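Local coordinates for hypothetical protein (Lactobacillus plantarum, PDB 2IAY) that is of unknown function but probably plays a role in amino-acid metabolism, at residues Y17-S20 with P21-K25; M61-N64 with A65-G69. One frame throughout, in Å; residues are numbered along the deposited sequence.

Contact 1: Y17-S20 with P21-K25; sequences YTLS and PTVKK
Ser20 turns OG away from its own backbone N (chi1 171°), which carries the hydroxyl forward to Thr22, whose OG1 sits between its own backbone N and carbonyl carbon (chi1 55°), with OG1 3.0 Å from Ser20 OG. The amide of Thr22 donates to Ser20 OG, with N to OG 3.0 Å and 160° at the hydrogen. This is an ST turn. It overlaps a type I beta turn from Ser20 to Val23, closed by Val23 N on Ser20 O at 3.2 Å. The two turns carry the chain out of strand 17-19, the middle of a three-stranded antiparallel sheet, toward helix 25-30, before which Lys24 is the N-cap residue. Asp109 ties the hydroxyls together: OD1 bonds Ser20 OG, while OD2 takes Thr22 OG1 and a salt bridge from Lys24 NZ. That ammonium also reaches back to Thr22 O, 3.1 Å from NZ. With an alanine in place of Ser20, the Thr22 amide and Asp109 OD1 would probably each lose a partner and the turn would be held less firmly. On the apolar side, Leu19 CD1 lies 4.3 Å from Val23 CG1, a light touch across the bend.

Contact 2: M61-N64 with A65-G69; sequences MTVN and ADLTG
Asn64 and Gly69 face each other where the chain leaves strand 57-63 and prepares to return, and the tight part of the contact is built around them. Asn64 N donates to Gly69 O at 2.9 Å, almost straight at 173°, which fastens the base of a beta-hairpin loop. Asn64 also turns its side-chain oxygen onto the amides of that loop. Its CG sits between the backbone N and the carbonyl carbon (chi1 68°), which brings OD1 within reach of the amides of Thr68 and Gly69. Thr68 N meets OD1 at 3.0 Å, in the carbonyl plane and on a lone pair. Gly69 N adds a weak bond to the same oxygen, so one side-chain carbonyl serves two successive amides. Asn64 ND2 lies 3.3 Å from Gly69 N without bonding to it, and at Gly69 no side chain intrudes on this close approach. Within the loop, a type I turn from Asn64 to Leu67 is closed by Leu67 N on Asn64 O at 3.0 Å. Leu67 takes a left-handed backbone conformation, which bends the chain back toward Thr68 and Gly69.

Outward, the fit relaxes. Ala65, Asp66 and Thr68 are exposed; Asp66 CB comes no nearer to Asn64 OD1 than 4.1 Å, and Thr68 OG1 stands 3.5 Å from Asn64 ND2. On the apolar flank Val63 CG1 rests 4.0 Å from Leu67 CD2.

Strand 57-63 runs antiparallel between strands 41-47 and 70-76, Val63 pairing through its backbone with Phe41 and Thr62 with Lys71. Tyr4, near the N-terminus, touches Asn64, while Val63 and Leu67 both pack against Leu28 of helix 25-30.

The two contacts lie side by side, their centres about 9 Å apart, and they meet directly: Val23 CG1 packs 3.4 Å from Leu67 O, and Leu19 CD2 rests 3.5 Å from Gly69 N. Each is a type I turn at the end of an inner strand, but they serve different sheets. Contact 1 leads from the three-stranded sheet into helix 25-30 and is the more buried; contact 2 reverses the chain within the four-stranded sheet and is only partly buried. Their chemistry differs accordingly. Contact 1 relies on hydroxyls and a lysine gathered round an aspartate from outside, whereas in contact 2 the polar bonds run within the loop, from one asparagine carbonyl to its own backbone amides.

Contact 1: Y17-S20 with P21-K25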
# COMPACT_ATOMS: atom_id res chain seq x y z
N TYR A 17 2.20 6.20 7.21
CA TYR A 17 1.44 5.05 7.66
C TYR A 17 2.36 4.17 8.49
O TYR A 17 3.53 3.98 8.15
CB TYR A 17 0.86 4.27 6.46
CG TYR A 17 -0.23 5.02 5.80
CD1 TYR A 17 0.03 5.91 4.77
CD2 TYR A 17 -1.55 4.87 6.21
CE1 TYR A 17 -0.98 6.63 4.18
CE2 TYR A 17 -2.55 5.58 5.60
CZ TYR A 17 -2.25 6.48 4.60
OH TYR A 17 -3.24 7.21 4.00
N THR A 18 1.81 3.64 9.58
CA THR A 18 2.51 2.75 10.48
C THR A 18 1.86 1.39 10.49
O THR A 18 0.65 1.26 10.57
CB THR A 18 2.46 3.35 11.88
OG1 THR A 18 3.12 4.62 11.86
CG2 THR A 18 3.15 2.47 12.94
N LEU A 19 2.67 0.35 10.47
CA LEU A 19 2.16 -1.02 10.57
C LEU A 19 1.68 -1.25 12.00
O LEU A 19 2.38 -0.98 12.93
CB LEU A 19 3.26 -2.00 10.19
CG LEU A 19 2.87 -3.49 10.16
CD1 LEU A 19 1.88 -3.79 9.03
CD2 LEU A 19 4.09 -4.38 10.05
N SER A 20 0.49 -1.79 12.15
CA SER A 20 -0.01 -2.09 13.47
C SER A 20 0.86 -3.11 14.15
O SER A 20 1.15 -4.15 13.58
CB SER A 20 -1.43 -2.61 13.44
OG SER A 20 -1.73 -3.07 14.74
N PRO A 21 1.22 -2.88 15.44
CA PRO A 21 1.99 -3.86 16.18
C PRO A 21 1.19 -5.12 16.53
O PRO A 21 1.76 -6.06 17.05
CB PRO A 21 2.41 -3.10 17.44
CG PRO A 21 1.35 -2.10 17.64
CD PRO A 21 0.97 -1.67 16.23
N THR A 22 -0.11 -5.10 16.24
CA THR A 22 -0.99 -6.22 16.50
C THR A 22 -1.58 -6.79 15.22
O THR A 22 -2.56 -7.54 15.27
CB THR A 22 -2.12 -5.81 17.47
OG1 THR A 22 -2.83 -4.67 16.98
CG2 THR A 22 -1.53 -5.49 18.82
N VAL A 23 -0.95 -6.53 14.08
CA VAL A 23 -1.43 -7.02 12.79
C VAL A 23 -1.51 -8.55 12.78
O VAL A 23 -0.62 -9.24 13.26
CB VAL A 23 -0.57 -6.47 11.65
CG1 VAL A 23 0.86 -7.05 11.65
CG2 VAL A 23 -1.22 -6.71 10.31
N LYS A 24 -2.55 -9.07 12.17
CA LYS A 24 -2.84 -10.50 12.18
C LYS A 24 -2.82 -11.06 10.77
O LYS A 24 -3.42 -10.53 9.84
CB LYS A 24 -4.20 -10.77 12.82
CG LYS A 24 -4.23 -10.38 14.32
CD LYS A 24 -5.64 -10.21 14.87
CE LYS A 24 -5.76 -9.11 15.93
NZ LYS A 24 -5.60 -7.79 15.29
N LYS A 25 -2.21 -12.25 10.65
CA LYS A 25 -2.20 -13.06 9.42
C LYS A 25 -3.59 -13.16 8.82
O LYS A 25 -3.78 -12.90 7.63
CB LYS A 25 -1.67 -14.48 9.77
CG LYS A 25 -1.82 -15.51 8.67
CD LYS A 25 -1.55 -16.93 9.13
CE LYS A 25 -1.68 -17.89 7.97
NZ LYS A 25 -1.35 -19.25 8.38

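Contact 2: M61-N64 with A65-G69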
# COMPACT_ATOMS: atom_id res chain seq x y z
N MSE A 61 1.84 -3.16 -1.59
CA MSE A 61 2.26 -3.29 -0.22
C MSE A 61 2.69 -4.73 0.04
O MSE A 61 2.04 -5.67 -0.42
CB MSE A 61 1.13 -2.92 0.74
CG MSE A 61 1.48 -3.06 2.22
SE MSE A 61 0.18 -2.14 3.33
CE MSE A 61 0.44 -3.17 4.96
N THR A 62 3.77 -4.88 0.80
CA THR A 62 4.24 -6.20 1.27
C THR A 62 4.48 -6.12 2.76
O THR A 62 5.13 -5.21 3.22
CB THR A 62 5.52 -6.65 0.54
OG1 THR A 62 5.25 -6.74 -0.85
CG2 THR A 62 5.98 -8.02 1.01
N VAL A 63 4.00 -7.11 3.48
CA VAL A 63 4.34 -7.31 4.89
C VAL A 63 5.28 -8.49 5.02
O VAL A 63 5.07 -9.52 4.38
CB VAL A 63 3.07 -7.54 5.76
CG1 VAL A 63 3.40 -7.72 7.24
CG2 VAL A 63 2.06 -6.38 5.60
N ASN A 64 6.33 -8.33 5.82
CA ASN A 64 7.30 -9.41 5.96
C ASN A 64 6.69 -10.65 6.64
O ASN A 64 5.61 -10.60 7.25
CB ASN A 64 8.61 -8.93 6.59
CG ASN A 64 8.50 -8.52 8.02
OD1 ASN A 64 7.51 -8.76 8.70
ND2 ASN A 64 9.57 -7.87 8.53
N ALA A 65 7.37 -11.77 6.53
CA ALA A 65 6.86 -13.04 7.02
C ALA A 65 6.68 -13.02 8.53
O ALA A 65 5.82 -13.71 9.08
CB ALA A 65 7.77 -14.19 6.59
N ASP A 66 7.48 -12.22 9.23
CA ASP A 66 7.40 -12.14 10.68
C ASP A 66 6.29 -11.20 11.18
O ASP A 66 6.03 -11.13 12.40
CB ASP A 66 8.74 -11.70 11.28
CG ASP A 66 9.74 -12.85 11.35
OD1 ASP A 66 9.51 -13.95 10.81
OD2 ASP A 66 10.67 -12.67 12.10
N LEU A 67 5.64 -10.49 10.27
CA LEU A 67 4.55 -9.58 10.60
C LEU A 67 4.98 -8.33 11.38
O LEU A 67 4.17 -7.69 12.01
CB LEU A 67 3.36 -10.29 11.28
CG LEU A 67 2.74 -11.42 10.50
CD1 LEU A 67 1.75 -12.19 11.37
CD2 LEU A 67 2.02 -10.93 9.25
N THR A 68 6.27 -7.99 11.27
CA THR A 68 6.83 -6.90 12.05
C THR A 68 7.35 -5.74 11.19
O THR A 68 7.76 -4.74 11.76
CB THR A 68 8.00 -7.40 12.89
OG1 THR A 68 8.93 -8.00 11.99
CG2 THR A 68 7.55 -8.36 13.96
N GLY A 69 7.29 -5.85 9.87
CA GLY A 69 7.71 -4.74 9.03
C GLY A 69 7.01 -4.79 7.69
O GLY A 69 6.46 -5.83 7.34